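Local coordinates for occlusion-derived virus envelope protein E66 (Autographa californica nucleopolyhedrovirus, PDB 3VSN) that acts as a chondroitin lyase of the viral envelope, needed for oral infectivity, and may digest the chondroitin sulfate barrier of the host midgut's peritrophic matrix, at residues Glu163-Ser166 / Leu167-Trp171; Tyr201-Leu205 / Arg206-Leu210; Ser258-Thr261 / Phe262-Thr266. All coordinates share one frame; numbering follows the deposited sequence. Where two conformers were deposited one is given.

How the contacts relate
From the N terminus, contact 1 (163-171) comes first, wholly within helix 161-175. Contact 2 (201-210) ends helix 189-205 and turns the chain toward helix 210-214, and contact 3 (258-266) carries it from helix 253-258 into helix 262-269. Each is local and closes no long loop; the three follow in series, none nesting or crossing. Contacts 1 and 2 touch: R206 NH2 to R169 O and R169 NH2 to L205 O are probable hydrogen bonds, and L205 packs on A165 and T168. Contact 3 stands apart, its nearest atoms about 7 Å from contact 2, yet F262 and Y264 pack on helix 189-205, the helix that contact 2 ends.

Contact 1. Residues Glu163-Ser166 / Leu167-Trp171; sequences EAAS and LTRYW
T168 and A164 meet one turn apart, where A164 O is gripped twice: by T168 N and, at 2.9 Å, by T168 OG1. The two donors reach this oxygen from opposite faces of its carbonyl plane, the hydroxyl lying above the plane and not on a lone pair. A chi1 of -63° sets OG1 beside the T168 backbone N and brings it back over the preceding turn; T152 OG1 is its further partner on helix 138-154. Backbone bonds from L167 N to E163 O, R169 N to A165 O and Y170 N to S166 O complete the ladder.

Among charged and polar ends, R169 bends at chi3 (-72°) and folds back along the helix. One guanidinium face lies over A165 O, while NH1 makes a weak bond to S166 OG at 3.2 Å. A water accepts from R169 NE at 2.7 Å, at the guanidinium edge, and donates weakly to S166 OG. The stronger partners lie outside: D162 O for S166 OG and L205 O for R169 NH2.

The remaining touches are van der Waals contacts of polar groups with carbons: E163 OE2 lies 4.1 Å from L167 CD1, and A165 CB 3.8 Å from R169 NH2. E163 OE1 forms a salt bridge with R114.

This is regular i to i+4 alpha-helical bonding with a threonine hydroxyl returned to the backbone, on helix 161-175 of the lyase's alpha/alpha toroid.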
ATOM      1  N   GLU A 163      31.943  26.878  -7.129  1.00 19.15           N
ATOM      2  CA  GLU A 163      31.469  27.477  -5.875  1.00 18.74           C
ATOM      3  C   GLU A 163      30.474  26.570  -5.137  1.00 18.05           C
ATOM      4  O   GLU A 163      30.586  26.382  -3.919  1.00 17.39           O
ATOM      5  CB  GLU A 163      30.851  28.861  -6.099  1.00 19.45           C
ATOM      6  CG  GLU A 163      30.383  29.519  -4.803  1.00 20.15           C
ATOM      7  CD  GLU A 163      29.694  30.855  -5.007  1.00 20.76           C
ATOM      8  OE1 GLU A 163      29.649  31.354  -6.152  1.00 21.54           O
ATOM      9  OE2 GLU A 163      29.190  31.409  -4.010  1.00 20.93           O
ATOM     10  N   ALA A 164      29.507  26.019  -5.871  1.00 17.31           N
ATOM     11  CA  ALA A 164      28.510  25.125  -5.274  1.00 17.16           C
ATOM     12  C   ALA A 164      29.177  23.903  -4.646  1.00 16.79           C
ATOM     13  O   ALA A 164      28.847  23.520  -3.521  1.00 16.47           O
ATOM     14  CB  ALA A 164      27.465  24.709  -6.304  1.00 16.89           C
ATOM     15  N   ALA A 165      30.128  23.312  -5.368  1.00 16.92           N
ATOM     16  CA  ALA A 165      30.887  22.168  -4.861  1.00 17.19           C
ATOM     17  C   ALA A 165      31.684  22.510  -3.603  1.00 17.39           C
ATOM     18  O   ALA A 165      31.728  21.717  -2.664  1.00 17.40           O
ATOM     19  CB  ALA A 165      31.806  21.608  -5.938  1.00 17.30           C
ATOM     20  N   SER A 166      32.307  23.688  -3.588  1.00 17.58           N
ATOM     21  CA  SER A 166      33.103  24.127  -2.436  1.00 17.88           C
ATOM     22  C   SER A 166      32.237  24.380  -1.203  1.00 17.56           C
ATOM     23  O   SER A 166      32.612  24.015  -0.085  1.00 17.40           O
ATOM     24  CB  SER A 166      33.925  25.371  -2.785  1.00 18.24           C
ATOM     25  OG  SER A 166      34.872  25.064  -3.795  1.00 19.01           O
ATOM     26  N   LEU A 167      31.081  25.002  -1.412  1.00 17.61           N
ATOM     27  CA  LEU A 167      30.115  25.210  -0.336  1.00 17.66           C
ATOM     28  C   LEU A 167      29.605  23.874   0.202  1.00 17.63           C
ATOM     29  O   LEU A 167      29.473  23.705   1.410  1.00 17.28           O
ATOM     30  CB  LEU A 167      28.949  26.087  -0.801  1.00 17.73           C
ATOM     31  CG  LEU A 167      29.241  27.565  -1.085  1.00 17.77           C
ATOM     32  CD1 LEU A 167      28.005  28.253  -1.646  1.00 17.90           C
ATOM     33  CD2 LEU A 167      29.752  28.288   0.156  1.00 18.14           C
ATOM     34  N   THR A 168      29.339  22.928  -0.701  1.00 17.51           N
ATOM     35  CA  THR A 168      28.917  21.578  -0.313  1.00 17.64           C
ATOM     36  C   THR A 168      29.992  20.873   0.528  1.00 17.93           C
ATOM     37  O   THR A 168      29.700  20.377   1.616  1.00 17.94           O
ATOM     38  CB  THR A 168      28.518  20.734  -1.546  1.00 17.27           C
ATOM     39  OG1 THR A 168      27.386  21.341  -2.181  1.00 17.12           O
ATOM     40  CG2 THR A 168      28.152  19.303  -1.145  1.00 17.44           C
ATOM     41  N   ARG A 169      31.228  20.852   0.031  1.00 18.55           N
ATOM     42  CA  ARG A 169      32.349  20.242   0.757  1.00 19.17           C
ATOM     43  C   ARG A 169      32.501  20.835   2.155  1.00 19.30           C
ATOM     44  O   ARG A 169      32.652  20.100   3.131  1.00 19.16           O
ATOM     45  CB  ARG A 169      33.662  20.383  -0.026  1.00 19.88           C
ATOM     46  CG  ARG A 169      33.801  19.422  -1.197  1.00 20.76           C
ATOM     47  CD  ARG A 169      35.198  19.471  -1.802  1.00 21.88           C
ATOM     48  NE  ARG A 169      35.420  20.712  -2.539  1.00 23.21           N
ATOM     49  CZ  ARG A 169      35.287  20.845  -3.858  1.00 23.80           C
ATOM     50  NH1 ARG A 169      35.503  22.023  -4.415  1.00 24.47           N
ATOM     51  NH2 ARG A 169      34.945  19.810  -4.622  1.00 24.15           N
ATOM     52  N   TYR A 170      32.443  22.161   2.257  1.00 19.46           N
ATOM     53  CA  TYR A 170      32.613  22.801   3.554  1.00 19.41           C
ATOM     54  C   TYR A 170      31.426  22.609   4.497  1.00 19.34           C
ATOM     55  O   TYR A 170      31.598  22.152   5.622  1.00 19.03           O
ATOM     56  CB  TYR A 170      32.941  24.293   3.433  1.00 19.43           C
ATOM     57  CG  TYR A 170      33.236  24.893   4.791  1.00 19.58           C
ATOM     58  CD1 TYR A 170      32.241  25.542   5.524  1.00 19.65           C
ATOM     59  CD2 TYR A 170      34.502  24.768   5.362  1.00 19.73           C
ATOM     60  CE1 TYR A 170      32.506  26.071   6.777  1.00 19.72           C
ATOM     61  CE2 TYR A 170      34.776  25.292   6.615  1.00 19.72           C
ATOM     62  CZ  TYR A 170      33.780  25.939   7.315  1.00 19.73           C
ATOM     63  OH  TYR A 170      34.057  26.457   8.556  1.00 20.09           O
ATOM     64  N   TRP A 171      30.231  22.977   4.045  1.00 19.49           N
ATOM     65  CA  TRP A 171      29.070  23.007   4.932  1.00 19.94           C
ATOM     66  C   TRP A 171      28.539  21.651   5.304  1.00 20.10           C
ATOM     67  O   TRP A 171      28.064  21.458   6.429  1.00 20.10           O
ATOM     68  CB  TRP A 171      27.985  23.932   4.393  1.00 20.13           C
ATOM     69  CG  TRP A 171      28.399  25.376   4.532  1.00 20.74           C
ATOM     70  CD1 TRP A 171      28.863  26.232   3.536  1.00 20.80           C
ATOM     71  CD2 TRP A 171      28.453  26.165   5.771  1.00 21.14           C
ATOM     72  NE1 TRP A 171      29.173  27.465   4.053  1.00 21.29           N
ATOM     73  CE2 TRP A 171      28.950  27.494   5.389  1.00 21.38           C
ATOM     74  CE3 TRP A 171      28.145  25.915   7.109  1.00 21.22           C
ATOM     75  CZ2 TRP A 171      29.120  28.511   6.320  1.00 21.27           C
ATOM     76  CZ3 TRP A 171      28.320  26.949   8.038  1.00 21.53           C
ATOM     77  CH2 TRP A 171      28.795  28.216   7.651  1.00 21.50           C
TER
HETATM   78  O   HOH W   1      36.565  23.081  -1.844  1.00 30.60           O

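Contact 2. Residues Tyr201-Leu205 / Arg206-Leu210; sequences YSQML and RGYSL. Unlike the reference sequence in segment 201-205: M204 (reference Ile).
Helix 189-205 ends in a Schellman motif: G207 has positive phi (99°), Y208 N bonds back to Q203 O at 3.1 Å, and G207 N bonds to M204 O at 3.0 Å from well above the carbonyl plane. R206 N donates to S202 O and more weakly to Q203 O.

R206 runs extended from CG to NE back along the last turn, its guanidinium passing one face over S202 O. NH1 serves two acceptors, S202 OG at 3.0 Å and Q203 OE1 at 2.8 Å. The latter bond uses an in-plane lone pair of the amide oxygen, although OE1 is tilted 31° from the guanidinium plane. S202 OG, whose main partner is Y199 O, also accepts from a water, which accepts from R206 NH2; NH2 bonds R169 O on helix 161-175 as well.

Q203 bends at chi2, which turns its amide between R206 and Y208. NE2 stands over one face of the Y208 ring, 3.4 Å from CD2, with amide and ring planes 37° apart; the same nitrogen bonds E216 OE2. Across the turn, M204 SD meets L210 CD2 at 3.8 Å, an apolar touch beside Y268.

Bonded at each end, the Q203 amide should sit one way round between R206 and E216, either of which could polarise it. The R206 charge, beside the last turn near S202 O, may ease the partial negative charge of its carbonyls.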
ATOM      1  N   TYR A 201      28.017  11.710  -1.880  1.00 17.03           N
ATOM      2  CA  TYR A 201      28.365  12.698  -2.894  1.00 16.90           C
ATOM      3  C   TYR A 201      29.389  13.721  -2.382  1.00 16.94           C
ATOM      4  O   TYR A 201      30.332  14.062  -3.100  1.00 16.92           O
ATOM      5  CB  TYR A 201      27.120  13.398  -3.453  1.00 16.42           C
ATOM      6  CG  TYR A 201      27.448  14.443  -4.503  1.00 16.14           C
ATOM      7  CD1 TYR A 201      28.090  14.090  -5.692  1.00 15.93           C
ATOM      8  CD2 TYR A 201      27.129  15.784  -4.299  1.00 16.02           C
ATOM      9  CE1 TYR A 201      28.400  15.047  -6.649  1.00 16.08           C
ATOM     10  CE2 TYR A 201      27.432  16.745  -5.249  1.00 15.79           C
ATOM     11  CZ  TYR A 201      28.070  16.376  -6.414  1.00 15.93           C
ATOM     12  OH  TYR A 201      28.360  17.338  -7.350  1.00 16.45           O
ATOM     13  N   SER A 202      29.219  14.190  -1.146  1.00 17.21           N
ATOM     14  CA  SER A 202      30.170  15.143  -0.560  1.00 17.95           C
ATOM     15  C   SER A 202      31.578  14.550  -0.464  1.00 18.25           C
ATOM     16  O   SER A 202      32.564  15.248  -0.698  1.00 17.93           O
ATOM     17  CB  SER A 202      29.694  15.673   0.801  1.00 18.03           C
ATOM     18  OG  SER A 202      29.805  14.697   1.824  1.00 18.68           O
ATOM     19  N   GLN A 203      31.660  13.259  -0.140  1.00 18.75           N
ATOM     20  CA  GLN A 203      32.943  12.552  -0.105  1.00 19.20           C
ATOM     21  C   GLN A 203      33.564  12.383  -1.493  1.00 19.27           C
ATOM     22  O   GLN A 203      34.788  12.459  -1.647  1.00 19.30           O
ATOM     23  CB  GLN A 203      32.806  11.202   0.599  1.00 19.54           C
ATOM     24  CG  GLN A 203      32.691  11.288   2.114  1.00 19.69           C
ATOM     25  CD  GLN A 203      33.997  11.672   2.790  1.00 20.25           C
ATOM     26  OE1 GLN A 203      34.347  12.850   2.876  1.00 20.28           O
ATOM     27  NE2 GLN A 203      34.718  10.675   3.287  1.00 20.34           N
ATOM     28  N   MET A 204      32.724  12.164  -2.502  1.00 19.30           N
ATOM     29  CA  MET A 204      33.192  12.087  -3.884  1.00 19.78           C
ATOM     30  C   MET A 204      33.762  13.430  -4.343  1.00 20.08           C
ATOM     31  O   MET A 204      34.776  13.472  -5.046  1.00 19.98           O
ATOM     32  CB  MET A 204      32.068  11.638  -4.815  1.00 20.16           C
ATOM     33  CG  MET A 204      31.582  10.220  -4.556  1.00 20.55           C
ATOM     34  SD  MET A 204      30.153   9.813  -5.572  1.00 22.01           S
ATOM     35  CE  MET A 204      30.951   9.468  -7.137  1.00 21.33           C
ATOM     36  N   LEU A 205      33.115  14.521  -3.929  1.00 19.82           N
ATOM     37  CA  LEU A 205      33.607  15.874  -4.212  1.00 20.30           C
ATOM     38  C   LEU A 205      34.972  16.146  -3.572  1.00 20.75           C
ATOM     39  O   LEU A 205      35.773  16.911  -4.115  1.00 20.44           O
ATOM     40  CB  LEU A 205      32.599  16.931  -3.753  1.00 19.50           C
ATOM     41  CG  LEU A 205      31.316  17.114  -4.569  1.00 19.14           C
ATOM     42  CD1 LEU A 205      30.408  18.088  -3.839  1.00 18.61           C
ATOM     43  CD2 LEU A 205      31.603  17.607  -5.985  1.00 19.16           C
ATOM     44  N   ARG A 206      35.221  15.517  -2.423  1.00 21.54           N
ATOM     45  CA  ARG A 206      36.505  15.618  -1.723  1.00 22.48           C
ATOM     46  C   ARG A 206      37.580  14.721  -2.344  1.00 23.28           C
ATOM     47  O   ARG A 206      38.742  14.765  -1.938  1.00 23.90           O
ATOM     48  CB  ARG A 206      36.338  15.296  -0.231  1.00 22.47           C
ATOM     49  CG  ARG A 206      35.478  16.297   0.524  1.00 21.99           C
ATOM     50  CD  ARG A 206      35.360  15.972   2.004  1.00 22.18           C
ATOM     51  NE  ARG A 206      34.306  16.781   2.606  1.00 21.93           N
ATOM     52  CZ  ARG A 206      33.059  16.364   2.816  1.00 22.00           C
ATOM     53  NH1 ARG A 206      32.702  15.123   2.511  1.00 21.50           N
ATOM     54  NH2 ARG A 206      32.171  17.190   3.347  1.00 21.78           N
ATOM     55  N   GLY A 207      37.189  13.901  -3.315  1.00 23.83           N
ATOM     56  CA  GLY A 207      38.141  13.069  -4.048  1.00 24.52           C
ATOM     57  C   GLY A 207      38.261  11.619  -3.615  1.00 25.41           C
ATOM     58  O   GLY A 207      39.067  10.875  -4.176  1.00 25.67           O
ATOM     59  N   TYR A 208      37.471  11.208  -2.622  1.00 25.98           N
ATOM     60  CA  TYR A 208      37.430   9.801  -2.210  1.00 26.42           C
ATOM     61  C   TYR A 208      36.719   8.937  -3.254  1.00 26.58           C
ATOM     62  O   TYR A 208      35.711   9.354  -3.829  1.00 26.40           O
ATOM     63  CB  TYR A 208      36.725   9.643  -0.863  1.00 27.21           C
ATOM     64  CG  TYR A 208      37.430  10.280   0.314  1.00 27.92           C
ATOM     65  CD1 TYR A 208      38.514   9.650   0.930  1.00 28.36           C
ATOM     66  CD2 TYR A 208      36.997  11.500   0.832  1.00 28.23           C
ATOM     67  CE1 TYR A 208      39.155  10.229   2.018  1.00 28.68           C
ATOM     68  CE2 TYR A 208      37.629  12.086   1.920  1.00 28.40           C
ATOM     69  CZ  TYR A 208      38.706  11.447   2.507  1.00 28.96           C
ATOM     70  OH  TYR A 208      39.332  12.028   3.587  1.00 29.55           O
ATOM     71  N   SER A 209      37.241   7.736  -3.495  1.00 26.24           N
ATOM     72  CA  SER A 209      36.587   6.794  -4.402  1.00 26.34           C
ATOM     73  C   SER A 209      35.416   6.122  -3.690  1.00 25.85           C
ATOM     74  O   SER A 209      35.382   6.069  -2.461  1.00 25.52           O
ATOM     75  CB  SER A 209      37.574   5.744  -4.924  1.00 26.12           C
ATOM     76  OG  SER A 209      37.858   4.767  -3.934  1.00 26.93           O
ATOM     77  N   LEU A 210      34.462   5.616  -4.466  1.00 25.92           N
ATOM     78  CA  LEU A 210      33.309   4.909  -3.903  1.00 26.05           C
ATOM     79  C   LEU A 210      33.722   3.685  -3.075  1.00 26.61           C
ATOM     80  O   LEU A 210      33.102   3.392  -2.051  1.00 26.62           O
ATOM     81  CB  LEU A 210      32.299   4.538  -4.998  1.00 25.44           C
ATOM     82  CG  LEU A 210      31.474   5.713  -5.540  1.00 24.83           C
ATOM     83  CD1 LEU A 210      30.733   5.352  -6.819  1.00 24.82           C
ATOM     84  CD2 LEU A 210      30.504   6.230  -4.486  1.00 24.58           C
TER
HETATM   85  O   HOH W   2      30.192  15.692   4.476  1.00 22.85           O

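Contact 3. Residues Ser258-Thr261 / Phe262-Thr266; sequences SYFT and FAYYT
F262 lays one face of its ring over the backbone of Y259: Y259 CA sits 3.9 Å from the ring centroid and 20° off the normal, a CH-pi contact. S258 O approaches the same ring toward its rim. The edge of F262 in turn faces the Y259 ring in an offset edge-to-face pair, centroids 5.2 Å apart and planes at 62°, with Y259 CD2 3.6 Å from F262 CE2. Y259 reaches this place with CG anti to its backbone N (chi1 -167°), whereas F262 CG lies beside its own N and folds back over the preceding turn.

T261 binds back to S258, its OG1 donating to S258 O at 2.7 Å in the carbonyl plane; T261 N also uses this oxygen. T261 O accepts from Y265 N at 3.2 Å and weakly from Y264 N. F262 N bonds Y259 O from above the carbonyl plane. A water donates to Y259 O at 2.7 Å and accepts from A263 N, bridging two atoms too far apart to bond directly.

The ring edge of Y264 meets F260 O, with Y264 CD2 3.3 Å from it, and Y264 CE2 touches F260 CD2. The Y264 hydroxyl bonds S45 OG; that of Y265 bonds M193 O.

The turn thus follows helix 253-258, which carries the proton donor Y254, and leads into helix 262-269. F262 and Y264 pack on M193 and V197 of helix 189-205, respectively, F260 reaches S45 and Q48 of helix 29-48, and Y259 stacks on F312, just ahead of strand 318-322.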
ATOM      1  N   SER A 258      11.459   6.331   1.892  1.00 18.91           N
ATOM      2  CA  SER A 258      12.876   6.293   1.549  0.50 18.47           C
ATOM      3  C   SER A 258      13.178   5.535   0.258  1.00 18.15           C
ATOM      4  O   SER A 258      14.339   5.429  -0.146  1.00 17.88           O
ATOM      5  CB  SER A 258      13.704   5.762   2.725  0.50 18.60           C
ATOM      6  OG  SER A 258      13.734   6.711   3.783  0.50 18.40           O
ATOM      7  N   TYR A 259      12.132   5.054  -0.416  1.00 17.50           N
ATOM      8  CA  TYR A 259      12.311   4.283  -1.654  1.00 17.19           C
ATOM      9  C   TYR A 259      13.216   4.949  -2.695  1.00 16.70           C
ATOM     10  O   TYR A 259      14.032   4.269  -3.321  1.00 16.48           O
ATOM     11  CB  TYR A 259      10.970   3.909  -2.298  1.00 17.06           C
ATOM     12  CG  TYR A 259      11.101   2.859  -3.382  1.00 17.50           C
ATOM     13  CD1 TYR A 259      11.371   3.220  -4.706  1.00 17.63           C
ATOM     14  CD2 TYR A 259      10.958   1.504  -3.087  1.00 17.61           C
ATOM     15  CE1 TYR A 259      11.500   2.261  -5.699  1.00 18.09           C
ATOM     16  CE2 TYR A 259      11.081   0.538  -4.075  1.00 18.26           C
ATOM     17  CZ  TYR A 259      11.351   0.922  -5.376  1.00 18.22           C
ATOM     18  OH  TYR A 259      11.475  -0.032  -6.358  1.00 19.14           O
ATOM     19  N   PHE A 260      13.070   6.259  -2.888  1.00 16.18           N
ATOM     20  CA  PHE A 260      13.831   6.960  -3.925  1.00 16.26           C
ATOM     21  C   PHE A 260      15.350   6.867  -3.717  1.00 16.21           C
ATOM     22  O   PHE A 260      16.112   6.962  -4.678  1.00 15.82           O
ATOM     23  CB  PHE A 260      13.378   8.422  -4.069  1.00 16.25           C
ATOM     24  CG  PHE A 260      14.022   9.361  -3.089  1.00 16.48           C
ATOM     25  CD1 PHE A 260      13.550   9.455  -1.786  1.00 16.63           C
ATOM     26  CD2 PHE A 260      15.100  10.156  -3.471  1.00 16.73           C
ATOM     27  CE1 PHE A 260      14.145  10.320  -0.878  1.00 16.72           C
ATOM     28  CE2 PHE A 260      15.701  11.021  -2.566  1.00 16.84           C
ATOM     29  CZ  PHE A 260      15.221  11.101  -1.267  1.00 16.73           C
ATOM     30  N   THR A 261      15.783   6.674  -2.470  1.00 16.23           N
ATOM     31  CA  THR A 261      17.214   6.561  -2.165  1.00 16.26           C
ATOM     32  C   THR A 261      17.833   5.260  -2.684  1.00 16.59           C
ATOM     33  O   THR A 261      19.043   5.198  -2.906  1.00 16.34           O
ATOM     34  CB  THR A 261      17.518   6.662  -0.651  1.00 16.15           C
ATOM     35  OG1 THR A 261      17.056   5.481   0.021  1.00 15.95           O
ATOM     36  CG2 THR A 261      16.880   7.903  -0.030  1.00 15.79           C
ATOM     37  N   PHE A 262      17.008   4.228  -2.875  1.00 16.50           N
ATOM     38  CA  PHE A 262      17.524   2.896  -3.199  1.00 16.81           C
ATOM     39  C   PHE A 262      18.340   2.875  -4.488  1.00 16.83           C
ATOM     40  O   PHE A 262      19.393   2.238  -4.540  1.00 16.76           O
ATOM     41  CB  PHE A 262      16.409   1.838  -3.254  1.00 17.19           C
ATOM     42  CG  PHE A 262      15.645   1.674  -1.961  1.00 17.43           C
ATOM     43  CD1 PHE A 262      16.194   2.051  -0.736  1.00 17.54           C
ATOM     44  CD2 PHE A 262      14.375   1.104  -1.972  1.00 17.77           C
ATOM     45  CE1 PHE A 262      15.480   1.893   0.442  1.00 17.82           C
ATOM     46  CE2 PHE A 262      13.661   0.937  -0.794  1.00 17.81           C
ATOM     47  CZ  PHE A 262      14.212   1.332   0.412  1.00 17.80           C
ATOM     48  N   ALA A 263      17.856   3.584  -5.509  1.00 16.72           N
ATOM     49  CA  ALA A 263      18.553   3.692  -6.796  1.00 16.81           C
ATOM     50  C   ALA A 263      19.957   4.292  -6.653  1.00 16.95           C
ATOM     51  O   ALA A 263      20.874   3.913  -7.387  1.00 16.79           O
ATOM     52  CB  ALA A 263      17.727   4.502  -7.785  1.00 16.38           C
ATOM     53  N   TYR A 264      20.113   5.224  -5.713  1.00 17.05           N
ATOM     54  CA  TYR A 264      21.411   5.856  -5.444  1.00 17.25           C
ATOM     55  C   TYR A 264      22.402   4.860  -4.843  1.00 17.55           C
ATOM     56  O   TYR A 264      23.532   4.742  -5.322  1.00 17.85           O
ATOM     57  CB  TYR A 264      21.249   7.072  -4.525  1.00 17.08           C
ATOM     58  CG  TYR A 264      20.473   8.204  -5.153  1.00 17.06           C
ATOM     59  CD1 TYR A 264      21.126   9.221  -5.846  1.00 17.10           C
ATOM     60  CD2 TYR A 264      19.080   8.252  -5.066  1.00 17.12           C
ATOM     61  CE1 TYR A 264      20.416  10.261  -6.427  1.00 17.03           C
ATOM     62  CE2 TYR A 264      18.362   9.286  -5.648  1.00 17.06           C
ATOM     63  CZ  TYR A 264      19.033  10.285  -6.327  1.00 17.11           C
ATOM     64  OH  TYR A 264      18.323  11.312  -6.905  1.00 17.15           O
ATOM     65  N   TYR A 265      21.970   4.143  -3.808  1.00 17.75           N
ATOM     66  CA  TYR A 265      22.817   3.143  -3.152  1.00 18.30           C
ATOM     67  C   TYR A 265      23.211   1.994  -4.077  1.00 18.92           C
ATOM     68  O   TYR A 265      24.339   1.495  -4.013  1.00 19.23           O
ATOM     69  CB  TYR A 265      22.161   2.619  -1.874  1.00 17.84           C
ATOM     70  CG  TYR A 265      22.087   3.660  -0.781  1.00 17.84           C
ATOM     71  CD1 TYR A 265      23.249   4.182  -0.208  1.00 17.81           C
ATOM     72  CD2 TYR A 265      20.857   4.133  -0.324  1.00 17.52           C
ATOM     73  CE1 TYR A 265      23.187   5.145   0.787  1.00 17.49           C
ATOM     74  CE2 TYR A 265      20.784   5.092   0.675  1.00 17.48           C
ATOM     75  CZ  TYR A 265      21.953   5.593   1.225  1.00 17.52           C
ATOM     76  OH  TYR A 265      21.883   6.546   2.214  1.00 17.61           O
ATOM     77  N   THR A 266      22.281   1.589  -4.940  1.00 19.40           N
ATOM     78  CA  THR A 266      22.559   0.581  -5.960  1.00 20.26           C
ATOM     79  C   THR A 266      23.600   1.098  -6.962  1.00 20.43           C
ATOM     80  O   THR A 266      24.503   0.354  -7.359  1.00 20.69           O
ATOM     81  CB  THR A 266      21.261   0.112  -6.655  1.00 20.53           C
ATOM     82  OG1 THR A 266      20.435  -0.557  -5.694  1.00 20.88           O
ATOM     83  CG2 THR A 266      21.559  -0.855  -7.800  1.00 21.04           C
TER
HETATM   84  O   HOH W   3      14.847   4.103  -5.940  1.00 15.47           O